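Local coordinates for protein putative short-chain dehydrogenase/reductase (Burkholderia xenovorans, PDB 5JY1) that binds NAD and is probably an oxidoreductase of the short-chain dehydrogenase/reductase family, possibly a 3-oxoacyl-[acyl-carrier-protein] reductase, at residues 32-46 with 57-71. Numbering follows the deposited sequence. Where two conformers were deposited one is given.
With NAD (nicotinamide-adenine-dinucleotide), chain E.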
ATOM      1  N   ARG A  32     -13.378 -26.986  -8.038  1.00 20.01           N
ATOM      2  CA  ARG A  32     -13.872 -28.041  -7.158  1.00 18.70           C
ATOM      3  C   ARG A  32     -14.469 -27.465  -5.877  1.00 27.43           C
ATOM      4  O   ARG A  32     -15.492 -27.963  -5.388  1.00 23.82           O
ATOM      5  CB  ARG A  32     -12.745 -29.029  -6.845  1.00 22.04           C
ATOM      6  CG  ARG A  32     -12.416 -29.973  -8.001  1.00 22.35           C
ATOM      7  CD  ARG A  32     -11.076 -30.659  -7.805  1.00 23.28           C
ATOM      8  NE  ARG A  32     -11.025 -31.384  -6.539  1.00 26.73           N
ATOM      9  CZ  ARG A  32     -11.203 -32.694  -6.413  1.00 30.76           C
ATOM     10  NH1 ARG A  32     -11.428 -33.448  -7.481  1.00 36.65           N
ATOM     11  NH2 ARG A  32     -11.145 -33.254  -5.213  1.00 31.41           N
ATOM     12  N   SER A  33     -13.843 -26.419  -5.319  1.00 23.24           N
ATOM     13  CA  SER A  33     -14.401 -25.769  -4.135  0.68 17.41           C
ATOM     14  C   SER A  33     -15.767 -25.171  -4.432  1.00 21.88           C
ATOM     15  O   SER A  33     -16.694 -25.299  -3.626  1.00 21.86           O
ATOM     16  CB  SER A  33     -13.455 -24.679  -3.624  0.68 16.17           C
ATOM     17  OG  SER A  33     -12.176 -25.205  -3.350  0.68 20.29           O
ATOM     18  N   PHE A  34     -15.908 -24.510  -5.585  1.00 19.72           N
ATOM     19  CA  PHE A  34     -17.200 -23.960  -5.989  1.00 18.18           C
ATOM     20  C   PHE A  34     -18.245 -25.059  -6.149  1.00 21.69           C
ATOM     21  O   PHE A  34     -19.409 -24.884  -5.768  1.00 19.25           O
ATOM     22  CB  PHE A  34     -17.061 -23.199  -7.314  1.00 16.05           C
ATOM     23  CG  PHE A  34     -16.425 -21.840  -7.198  1.00 19.46           C
ATOM     24  CD1 PHE A  34     -15.882 -21.386  -6.007  1.00 18.13           C
ATOM     25  CD2 PHE A  34     -16.387 -21.002  -8.307  1.00 15.75           C
ATOM     26  CE1 PHE A  34     -15.304 -20.118  -5.925  1.00 18.39           C
ATOM     27  CE2 PHE A  34     -15.823 -19.735  -8.227  1.00 16.11           C
ATOM     28  CZ  PHE A  34     -15.276 -19.300  -7.038  1.00 18.48           C
ATOM     29  N   GLY A  35     -17.860 -26.182  -6.756  1.00 16.77           N
ATOM     30  CA  GLY A  35     -18.813 -27.265  -6.935  1.00 19.87           C
ATOM     31  C   GLY A  35     -19.355 -27.778  -5.617  1.00 25.06           C
ATOM     32  O   GLY A  35     -20.546 -28.076  -5.499  1.00 25.84           O
ATOM     33  N   ASN A  36     -18.490 -27.868  -4.600  1.00 25.20           N
ATOM     34  CA  ASN A  36     -18.917 -28.359  -3.295  1.00 24.33           C
ATOM     35  C   ASN A  36     -19.772 -27.345  -2.543  1.00 23.92           C
ATOM     36  O   ASN A  36     -20.463 -27.723  -1.592  1.00 27.41           O
ATOM     37  CB  ASN A  36     -17.700 -28.751  -2.454  1.00 27.95           C
ATOM     38  CG  ASN A  36     -17.034 -30.025  -2.948  1.00 37.14           C
ATOM     39  OD1 ASN A  36     -17.703 -30.947  -3.423  1.00 40.88           O
ATOM     40  ND2 ASN A  36     -15.710 -30.079  -2.847  1.00 35.96           N
ATOM     41  N   GLU A  37     -19.748 -26.074  -2.946  1.00 19.87           N
ATOM     42  CA  GLU A  37     -20.628 -25.069  -2.365  1.00 20.94           C
ATOM     43  C   GLU A  37     -21.919 -24.878  -3.156  1.00 20.58           C
ATOM     44  O   GLU A  37     -22.666 -23.937  -2.875  1.00 23.81           O
ATOM     45  CB  GLU A  37     -19.891 -23.729  -2.224  1.00 19.65           C
ATOM     46  CG  GLU A  37     -18.725 -23.780  -1.258  1.00 24.39           C
ATOM     47  CD  GLU A  37     -19.145 -24.105   0.166  1.00 30.80           C
ATOM     48  OE1 GLU A  37     -20.279 -23.757   0.567  1.00 25.77           O
ATOM     49  OE2 GLU A  37     -18.332 -24.715   0.890  1.00 34.92           O
ATOM     50  N   GLY A  38     -22.199 -25.738  -4.135  1.00 21.65           N
ATOM     51  CA  GLY A  38     -23.475 -25.728  -4.813  1.00 20.24           C
ATOM     52  C   GLY A  38     -23.538 -24.940  -6.105  1.00 21.43           C
ATOM     53  O   GLY A  38     -24.610 -24.880  -6.717  1.00 25.49           O
ATOM     54  N   ALA A  39     -22.441 -24.332  -6.539  1.00 18.02           N
ATOM     55  CA  ALA A  39     -22.465 -23.600  -7.795  1.00 16.32           C
ATOM     56  C   ALA A  39     -22.361 -24.567  -8.964  1.00 22.08           C
ATOM     57  O   ALA A  39     -21.761 -25.640  -8.856  1.00 23.97           O
ATOM     58  CB  ALA A  39     -21.318 -22.590  -7.862  1.00 20.35           C
ATOM     59  N   ALA A  40     -22.976 -24.188 -10.082  1.00 20.59           N
ATOM     60  CA  ALA A  40     -22.745 -24.852 -11.355  1.00 20.37           C
ATOM     61  C   ALA A  40     -21.510 -24.210 -11.966  1.00 20.33           C
ATOM     62  O   ALA A  40     -21.450 -22.981 -12.092  1.00 21.69           O
ATOM     63  CB  ALA A  40     -23.953 -24.704 -12.278  1.00 23.70           C
ATOM     64  N   VAL A  41     -20.512 -25.017 -12.304  1.00 16.94           N
ATOM     65  CA  VAL A  41     -19.198 -24.483 -12.652  1.00 20.67           C
ATOM     66  C   VAL A  41     -18.898 -24.780 -14.114  1.00 17.17           C
ATOM     67  O   VAL A  41     -18.808 -25.949 -14.510  1.00 19.41           O
ATOM     68  CB  VAL A  41     -18.097 -25.048 -11.748  1.00 20.53           C
ATOM     69  CG1 VAL A  41     -16.800 -24.311 -12.022  1.00 17.75           C
ATOM     70  CG2 VAL A  41     -18.499 -24.913 -10.265  1.00 20.64           C
ATOM     71  N   ILE A  42     -18.694 -23.722 -14.895  1.00 20.93           N
ATOM     72  CA  ILE A  42     -18.187 -23.853 -16.258  1.00 20.56           C
ATOM     73  C   ILE A  42     -16.668 -23.950 -16.218  1.00 18.66           C
ATOM     74  O   ILE A  42     -15.984 -23.064 -15.689  1.00 18.72           O
ATOM     75  CB  ILE A  42     -18.637 -22.680 -17.136  1.00 18.17           C
ATOM     76  CG1 ILE A  42     -20.156 -22.674 -17.277  1.00 22.73           C
ATOM     77  CG2 ILE A  42     -17.978 -22.782 -18.520  1.00 18.50           C
ATOM     78  CD1 ILE A  42     -20.695 -23.872 -18.052  1.00 28.51           C
ATOM     79  N   ILE A  43     -16.136 -25.027 -16.788  1.00 19.63           N
ATOM     80  CA  ILE A  43     -14.697 -25.277 -16.815  1.00 22.44           C
ATOM     81  C   ILE A  43     -14.221 -24.706 -18.145  1.00 20.28           C
ATOM     82  O   ILE A  43     -14.275 -25.368 -19.181  1.00 21.45           O
ATOM     83  CB  ILE A  43     -14.371 -26.765 -16.669  1.00 21.22           C
ATOM     84  CG1 ILE A  43     -15.038 -27.357 -15.417  1.00 21.05           C
ATOM     85  CG2 ILE A  43     -12.858 -26.994 -16.625  1.00 20.53           C
ATOM     86  CD1 ILE A  43     -14.710 -26.624 -14.117  1.00 23.48           C
ATOM     87  N   ALA A  44     -13.795 -23.443 -18.122  1.00 17.01           N
ATOM     88  CA  ALA A  44     -13.430 -22.732 -19.351  1.00 15.80           C
ATOM     89  C   ALA A  44     -11.934 -22.906 -19.581  1.00 23.04           C
ATOM     90  O   ALA A  44     -11.118 -22.064 -19.206  1.00 18.72           O
ATOM     91  CB  ALA A  44     -13.835 -21.266 -19.260  1.00 15.90           C
ATOM     92  N   GLU A  45     -11.576 -24.008 -20.243  1.00 20.98           N
ATOM     93  CA  GLU A  45     -10.214 -24.526 -20.281  1.00 25.54           C
ATOM     94  C   GLU A  45      -9.833 -24.881 -21.718  1.00 25.08           C
ATOM     95  O   GLU A  45     -10.661 -25.390 -22.477  1.00 24.90           O
ATOM     96  CB  GLU A  45     -10.113 -25.761 -19.349  1.00 21.73           C
ATOM     97  CG  GLU A  45      -8.853 -26.591 -19.473  1.00 21.30           C
ATOM     98  CD  GLU A  45      -7.602 -25.822 -19.124  1.00 25.78           C
ATOM     99  OE1 GLU A  45      -7.531 -25.252 -18.007  1.00 23.06           O
ATOM    100  OE2 GLU A  45      -6.691 -25.780 -19.975  1.00 27.11           O
ATOM    101  N   ILE A  46      -8.578 -24.604 -22.097  1.00 22.45           N
ATOM    102  CA  ILE A  46      -8.139 -24.890 -23.470  1.00 23.11           C
ATOM    103  C   ILE A  46      -7.722 -26.354 -23.639  1.00 25.27           C
ATOM    104  O   ILE A  46      -7.851 -26.918 -24.738  1.00 26.15           O
ATOM    105  CB  ILE A  46      -7.006 -23.927 -23.879  1.00 24.53           C
ATOM    106  CG1 ILE A  46      -6.785 -23.949 -25.396  1.00 25.15           C
ATOM    107  CG2 ILE A  46      -5.710 -24.259 -23.132  1.00 24.75           C
ATOM    108  CD1 ILE A  46      -5.928 -22.797 -25.900  1.00 27.72           C
ATOM    109  N   GLU A  57     -14.889 -34.761 -12.279  1.00 31.23           N
ATOM    110  CA  GLU A  57     -14.611 -34.785 -10.844  1.00 32.53           C
ATOM    111  C   GLU A  57     -15.718 -34.090 -10.063  1.00 32.03           C
ATOM    112  O   GLU A  57     -16.198 -34.606  -9.046  1.00 31.54           O
ATOM    113  CB  GLU A  57     -13.260 -34.123 -10.549  1.00 33.07           C
ATOM    114  CG  GLU A  57     -12.058 -35.001 -10.861  1.00 40.86           C
ATOM    115  CD  GLU A  57     -10.734 -34.254 -10.768  1.00 39.84           C
ATOM    116  OE1 GLU A  57     -10.714 -33.106 -10.276  1.00 38.82           O
ATOM    117  OE2 GLU A  57      -9.706 -34.820 -11.200  1.00 42.69           O
ATOM    118  N   ILE A  58     -16.135 -32.911 -10.526  1.00 24.26           N
ATOM    119  CA  ILE A  58     -17.177 -32.162  -9.831  1.00 25.51           C
ATOM    120  C   ILE A  58     -18.487 -32.937  -9.841  1.00 33.38           C
ATOM    121  O   ILE A  58     -19.200 -32.990  -8.833  1.00 34.36           O
ATOM    122  CB  ILE A  58     -17.332 -30.763 -10.454  1.00 25.30           C
ATOM    123  CG1 ILE A  58     -16.104 -29.901 -10.130  1.00 26.36           C
ATOM    124  CG2 ILE A  58     -18.623 -30.110  -9.984  1.00 27.22           C
ATOM    125  CD1 ILE A  58     -15.982 -28.642 -10.968  1.00 23.38           C
ATOM    126  N   ARG A  59     -18.816 -33.563 -10.977  1.00 27.66           N
ATOM    127  CA  ARG A  59     -20.043 -34.351 -11.058  1.00 31.84           C
ATOM    128  C   ARG A  59     -19.988 -35.557 -10.130  1.00 32.81           C
ATOM    129  O   ARG A  59     -20.961 -35.846  -9.424  1.00 35.03           O
ATOM    130  CB  ARG A  59     -20.290 -34.798 -12.499  1.00 32.33           C
ATOM    131  CG  ARG A  59     -20.575 -33.653 -13.453  1.00 28.89           C
ATOM    132  CD  ARG A  59     -20.943 -34.155 -14.843  1.00 29.47           C
ATOM    133  NE  ARG A  59     -21.283 -33.037 -15.717  1.00 28.48           N
ATOM    134  CZ  ARG A  59     -21.473 -33.134 -17.030  1.00 31.65           C
ATOM    135  NH1 ARG A  59     -21.353 -34.305 -17.638  1.00 32.65           N
ATOM    136  NH2 ARG A  59     -21.776 -32.051 -17.733  1.00 29.84           N
ATOM    137  N   GLU A  60     -18.856 -36.266 -10.111  1.00 31.79           N
ATOM    138  CA  GLU A  60     -18.720 -37.448  -9.267  1.00 39.68           C
ATOM    139  C   GLU A  60     -18.831 -37.108  -7.787  1.00 40.25           C
ATOM    140  O   GLU A  60     -19.188 -37.978  -6.986  1.00 42.65           O
ATOM    141  CB  GLU A  60     -17.389 -38.146  -9.548  1.00 40.15           C
ATOM    142  N   MET A  61     -18.543 -35.869  -7.409  1.00 36.22           N
ATOM    143  CA  MET A  61     -18.690 -35.412  -6.037  1.00 34.54           C
ATOM    144  C   MET A  61     -20.078 -34.854  -5.755  1.00 34.16           C
ATOM    145  O   MET A  61     -20.295 -34.287  -4.681  1.00 39.31           O
ATOM    146  CB  MET A  61     -17.628 -34.357  -5.715  1.00 35.74           C
ATOM    147  CG  MET A  61     -16.225 -34.926  -5.585  1.00 45.72           C
ATOM    148  SD  MET A  61     -15.026 -33.702  -5.026  1.00 54.17           S
ATOM    149  CE  MET A  61     -14.832 -32.694  -6.489  1.00 36.24           C
ATOM    150  N   GLY A  62     -21.013 -34.996  -6.691  1.00 33.30           N
ATOM    151  CA  GLY A  62     -22.375 -34.552  -6.490  1.00 33.74           C
ATOM    152  C   GLY A  62     -22.687 -33.140  -6.933  1.00 34.84           C
ATOM    153  O   GLY A  62     -23.800 -32.668  -6.681  1.00 36.90           O
ATOM    154  N   GLY A  63     -21.751 -32.448  -7.586  1.00 29.39           N
ATOM    155  CA  GLY A  63     -21.977 -31.098  -8.051  1.00 28.02           C
ATOM    156  C   GLY A  63     -22.422 -31.042  -9.508  1.00 28.44           C
ATOM    157  O   GLY A  63     -22.659 -32.055 -10.160  1.00 29.16           O
ATOM    158  N   ARG A  64     -22.543 -29.810 -10.007  1.00 27.51           N
ATOM    159  CA  ARG A  64     -22.899 -29.558 -11.397  0.52 26.67           C
ATOM    160  C   ARG A  64     -21.757 -28.828 -12.089  1.00 25.54           C
ATOM    161  O   ARG A  64     -21.184 -27.882 -11.540  1.00 25.71           O
ATOM    162  CB  ARG A  64     -24.185 -28.738 -11.513  0.52 29.60           C
ATOM    163  CG  ARG A  64     -25.461 -29.524 -11.251  0.52 33.13           C
ATOM    164  CD  ARG A  64     -26.638 -28.579 -11.172  0.52 36.17           C
ATOM    165  NE  ARG A  64     -26.411 -27.576 -10.135  0.52 38.45           N
ATOM    166  CZ  ARG A  64     -26.836 -26.318 -10.201  0.52 39.12           C
ATOM    167  NH1 ARG A  64     -26.575 -25.480  -9.206  0.52 40.42           N
ATOM    168  NH2 ARG A  64     -27.510 -25.898 -11.264  0.52 37.35           N
ATOM    169  N   SER A  65     -21.428 -29.278 -13.298  1.00 22.95           N
ATOM    170  CA  SER A  65     -20.314 -28.695 -14.034  1.00 20.66           C
ATOM    171  C   SER A  65     -20.505 -28.948 -15.523  1.00 21.84           C
ATOM    172  O   SER A  65     -21.213 -29.871 -15.926  1.00 24.52           O
ATOM    173  CB  SER A  65     -18.979 -29.276 -13.554  1.00 24.28           C
ATOM    174  OG  SER A  65     -17.880 -28.621 -14.151  1.00 29.06           O
ATOM    175  N   LEU A  66     -19.864 -28.106 -16.331  1.00 25.14           N
ATOM    176  CA  LEU A  66     -19.825 -28.302 -17.779  1.00 22.27           C
ATOM    177  C   LEU A  66     -18.481 -27.820 -18.297  1.00 20.48           C
ATOM    178  O   LEU A  66     -18.112 -26.658 -18.094  1.00 22.27           O
ATOM    179  CB  LEU A  66     -20.963 -27.557 -18.484  1.00 23.88           C
ATOM    180  CG  LEU A  66     -21.001 -27.724 -20.011  1.00 29.18           C
ATOM    181  CD1 LEU A  66     -21.321 -29.165 -20.388  1.00 29.58           C
ATOM    182  CD2 LEU A  66     -21.990 -26.773 -20.646  1.00 31.00           C
ATOM    183  N   PHE A  67     -17.758 -28.704 -18.969  1.00 24.76           N
ATOM    184  CA  PHE A  67     -16.550 -28.294 -19.665  1.00 24.50           C
ATOM    185  C   PHE A  67     -16.932 -27.570 -20.947  1.00 19.33           C
ATOM    186  O   PHE A  67     -17.735 -28.076 -21.742  1.00 20.69           O
ATOM    187  CB  PHE A  67     -15.666 -29.497 -19.993  1.00 22.63           C
ATOM    188  CG  PHE A  67     -14.620 -29.194 -21.028  1.00 26.62           C
ATOM    189  CD1 PHE A  67     -13.534 -28.387 -20.717  1.00 24.28           C
ATOM    190  CD2 PHE A  67     -14.738 -29.682 -22.319  1.00 26.92           C
ATOM    191  CE1 PHE A  67     -12.574 -28.096 -21.663  1.00 26.69           C
ATOM    192  CE2 PHE A  67     -13.780 -29.392 -23.275  1.00 27.37           C
ATOM    193  CZ  PHE A  67     -12.693 -28.594 -22.941  1.00 24.05           C
ATOM    194  N   VAL A  68     -16.367 -26.382 -21.140  1.00 22.60           N
ATOM    195  CA  VAL A  68     -16.538 -25.616 -22.371  1.00 21.26           C
ATOM    196  C   VAL A  68     -15.144 -25.245 -22.851  1.00 21.07           C
ATOM    197  O   VAL A  68     -14.452 -24.451 -22.200  1.00 19.75           O
ATOM    198  CB  VAL A  68     -17.398 -24.360 -22.164  1.00 21.05           C
ATOM    199  CG1 VAL A  68     -17.562 -23.608 -23.483  1.00 20.26           C
ATOM    200  CG2 VAL A  68     -18.766 -24.744 -21.596  1.00 20.52           C
ATOM    201  N   LYS A  69     -14.717 -25.836 -23.970  1.00 21.26           N
ATOM    202  CA  LYS A  69     -13.401 -25.508 -24.494  1.00 20.61           C
ATOM    203  C   LYS A  69     -13.337 -24.014 -24.786  1.00 20.14           C
ATOM    204  O   LYS A  69     -14.202 -23.464 -25.479  1.00 21.26           O
ATOM    205  CB  LYS A  69     -13.088 -26.330 -25.750  1.00 21.49           C
ATOM    206  CG  LYS A  69     -11.614 -26.272 -26.133  1.00 28.29           C
ATOM    207  CD  LYS A  69     -11.321 -27.002 -27.447  1.00 29.64           C
ATOM    208  CE  LYS A  69     -11.280 -28.512 -27.270  1.00 36.50           C
ATOM    209  NZ  LYS A  69     -11.047 -29.233 -28.556  1.00 43.28           N
ATOM    210  N   THR A  70     -12.311 -23.362 -24.235  1.00 20.23           N
ATOM    211  CA  THR A  70     -12.166 -21.911 -24.246  1.00 21.24           C
ATOM    212  C   THR A  70     -10.698 -21.556 -24.403  1.00 24.13           C
ATOM    213  O   THR A  70      -9.849 -22.097 -23.689  1.00 22.07           O
ATOM    214  CB  THR A  70     -12.708 -21.291 -22.948  1.00 20.65           C
ATOM    215  OG1 THR A  70     -14.063 -21.699 -22.750  1.00 20.46           O
ATOM    216  CG2 THR A  70     -12.659 -19.769 -23.006  1.00 18.27           C
ATOM    217  N   ASP A  71     -10.409 -20.642 -25.329  1.00 18.97           N
ATOM    218  CA  ASP A  71      -9.074 -20.083 -25.531  1.00 23.15           C
ATOM    219  C   ASP A  71      -9.166 -18.609 -25.153  1.00 20.52           C
ATOM    220  O   ASP A  71      -9.718 -17.810 -25.918  1.00 20.27           O
ATOM    221  CB  ASP A  71      -8.627 -20.267 -26.984  1.00 23.90           C
ATOM    222  CG  ASP A  71      -7.216 -19.741 -27.252  1.00 25.73           C
ATOM    223  OD1 ASP A  71      -6.671 -18.981 -26.430  1.00 28.36           O
ATOM    224  OD2 ASP A  71      -6.651 -20.082 -28.318  1.00 26.71           O
TER
HETATM  225  PA  NAD E 301      -1.242 -23.519 -13.912  0.84 24.54           P
HETATM  226  O1A NAD E 301      -0.112 -23.366 -14.884  0.84 26.92           O
HETATM  227  O2A NAD E 301      -1.069 -24.694 -12.960  0.84 30.02           O
HETATM  228  O5B NAD E 301      -2.703 -23.658 -14.710  0.84 21.58           O
HETATM  229  C5B NAD E 301      -2.907 -22.790 -15.769  0.84 20.55           C
HETATM  230  C4B NAD E 301      -4.247 -23.215 -16.497  0.84 21.09           C
HETATM  231  O4B NAD E 301      -4.509 -22.343 -17.410  0.84 20.86           O
HETATM  232  C3B NAD E 301      -3.993 -24.571 -17.242  0.84 27.25           C
HETATM  233  O3B NAD E 301      -5.038 -25.459 -16.987  0.84 25.20           O
HETATM  234  C2B NAD E 301      -3.944 -24.156 -18.693  0.84 31.24           C
HETATM  235  O2B NAD E 301      -4.268 -25.316 -19.603  0.84 27.98           O
HETATM  236  C1B NAD E 301      -4.849 -23.196 -18.732  0.84 25.99           C
HETATM  237  N9A NAD E 301      -4.667 -22.346 -19.894  0.84 20.98           N
HETATM  238  C8A NAD E 301      -3.498 -21.964 -20.414  0.84 23.64           C
HETATM  239  N7A NAD E 301      -3.747 -21.206 -21.462  0.84 25.49           N
HETATM  240  C5A NAD E 301      -5.073 -21.116 -21.596  0.84 21.22           C
HETATM  241  C6A NAD E 301      -5.852 -20.446 -22.541  0.84 19.96           C
HETATM  242  N6A NAD E 301      -5.593 -19.603 -23.700  0.84 22.79           N
HETATM  243  N1A NAD E 301      -7.168 -20.507 -22.464  0.84 19.48           N
HETATM  244  C2A NAD E 301      -7.760 -21.230 -21.456  0.84 18.91           C
HETATM  245  N3A NAD E 301      -7.012 -21.891 -20.539  0.84 19.70           N
HETATM  246  C4A NAD E 301      -5.646 -21.817 -20.624  0.84 20.19           C
HETATM  247  O3  NAD E 301      -1.369 -22.108 -13.065  0.84 24.44           O
HETATM  248  PN  NAD E 301      -1.477 -21.888 -11.452  0.84 27.36           P
HETATM  249  O1N NAD E 301      -0.102 -22.083 -10.832  0.84 27.40           O
HETATM  250  O2N NAD E 301      -2.486 -22.828 -10.766  0.84 26.55           O
HETATM  251  O5D NAD E 301      -1.899 -20.302 -11.233  0.84 26.66           O
HETATM  252  C5D NAD E 301      -3.244 -19.906 -11.495  0.84 25.32           C
HETATM  253  C4D NAD E 301      -3.393 -18.361 -11.299  0.84 24.73           C
HETATM  254  O4D NAD E 301      -2.833 -17.985 -10.151  0.84 23.27           O
HETATM  255  C3D NAD E 301      -2.611 -17.646 -12.407  0.84 27.44           C
HETATM  256  O3D NAD E 301      -3.236 -16.515 -12.788  0.84 24.96           O
HETATM  257  C2D NAD E 301      -1.265 -17.311 -11.720  0.84 28.03           C
HETATM  258  O2D NAD E 301      -0.636 -16.202 -12.486  0.84 26.87           O
HETATM  259  C1D NAD E 301      -1.624 -16.979 -10.498  0.84 26.40           C
HETATM  260  N1N NAD E 301      -0.564 -17.184  -9.522  0.84 28.64           N
HETATM  261  C2N NAD E 301      -0.269 -18.429  -9.064  0.84 22.78           C
HETATM  262  C3N NAD E 301       0.751 -18.626  -8.130  0.84 22.74           C
HETATM  263  C7N NAD E 301       1.092 -20.006  -7.617  0.84 23.83           C
HETATM  264  O7N NAD E 301       1.851 -20.147  -6.671  0.84 26.17           O
HETATM  265  N7N NAD E 301       0.537 -21.148  -8.230  0.84 25.62           N
HETATM  266  C4N NAD E 301       1.462 -17.545  -7.672  0.84 24.35           C
HETATM  267  C5N NAD E 301       1.168 -16.306  -8.120  0.84 29.73           C
HETATM  268  C6N NAD E 301       0.140 -16.117  -9.054  0.84 30.72           C
HETATM  269  O   HOH W   1     -22.315 -27.881  -7.672  1.00 23.36           O
HETATM  270  O   HOH W   2     -19.106 -30.869  -6.497  1.00 32.84           O
HETATM  271  O   HOH W   3     -20.854 -31.248  -4.414  1.00 43.42           O
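Val41 and Ile43 exchange backbone hydrogen bonds with Arg64, Leu66 and Val68, pairing strands 40-45 and 64-69 in the parallel sheet of the Rossmann fold. The axes of the two strand segments are inclined at 16°, and helix 48-60 makes the beta-alpha-beta crossover between them. Val41 O takes two donors, Leu66 N at 3.0 Å and Ser65 OG at 2.9 Å; Ser65 holds its hydroxyl there with OG anti to the backbone N (chi1 -174°). One water donates to Gly35 O and Ala39 O and accepts from Arg64 N, linking the end of helix 25-36 to the strand pair.

Apolar contacts occupy both faces. On the helix 48-60 side, Ile43 and Ile58 meet tip to tip, CD1 to CD1 at 4.0 Å; on the other, which helix 75-89 covers, Ile42 lies alongside Leu66, and Ile42 CG2 touches Val68 CG2 at 3.7 Å.

Charged groups join the helices. Arg32 NH1 reaches Glu57 OE1 at 2.9 Å from above the carboxylate, the two planes 83° apart, while Met61 CE covers one guanidinium face. Glu228 also pairs with Arg32, and Arg28 with Glu57.

At the C-terminal ends lies the adenosine pocket. Glu45 OE1 and OE2 accept hydrogen bonds from O3B and O2B of the adenosine ribose, a carboxylate grip characteristic of NAD-binding Rossmann folds. Asp71 OD1, also bonded to Thr73, accepts a weak bond from adenine N6A at 3.0 Å, and Ile46 CD1 packs 3.6 Å from Asp71 CG.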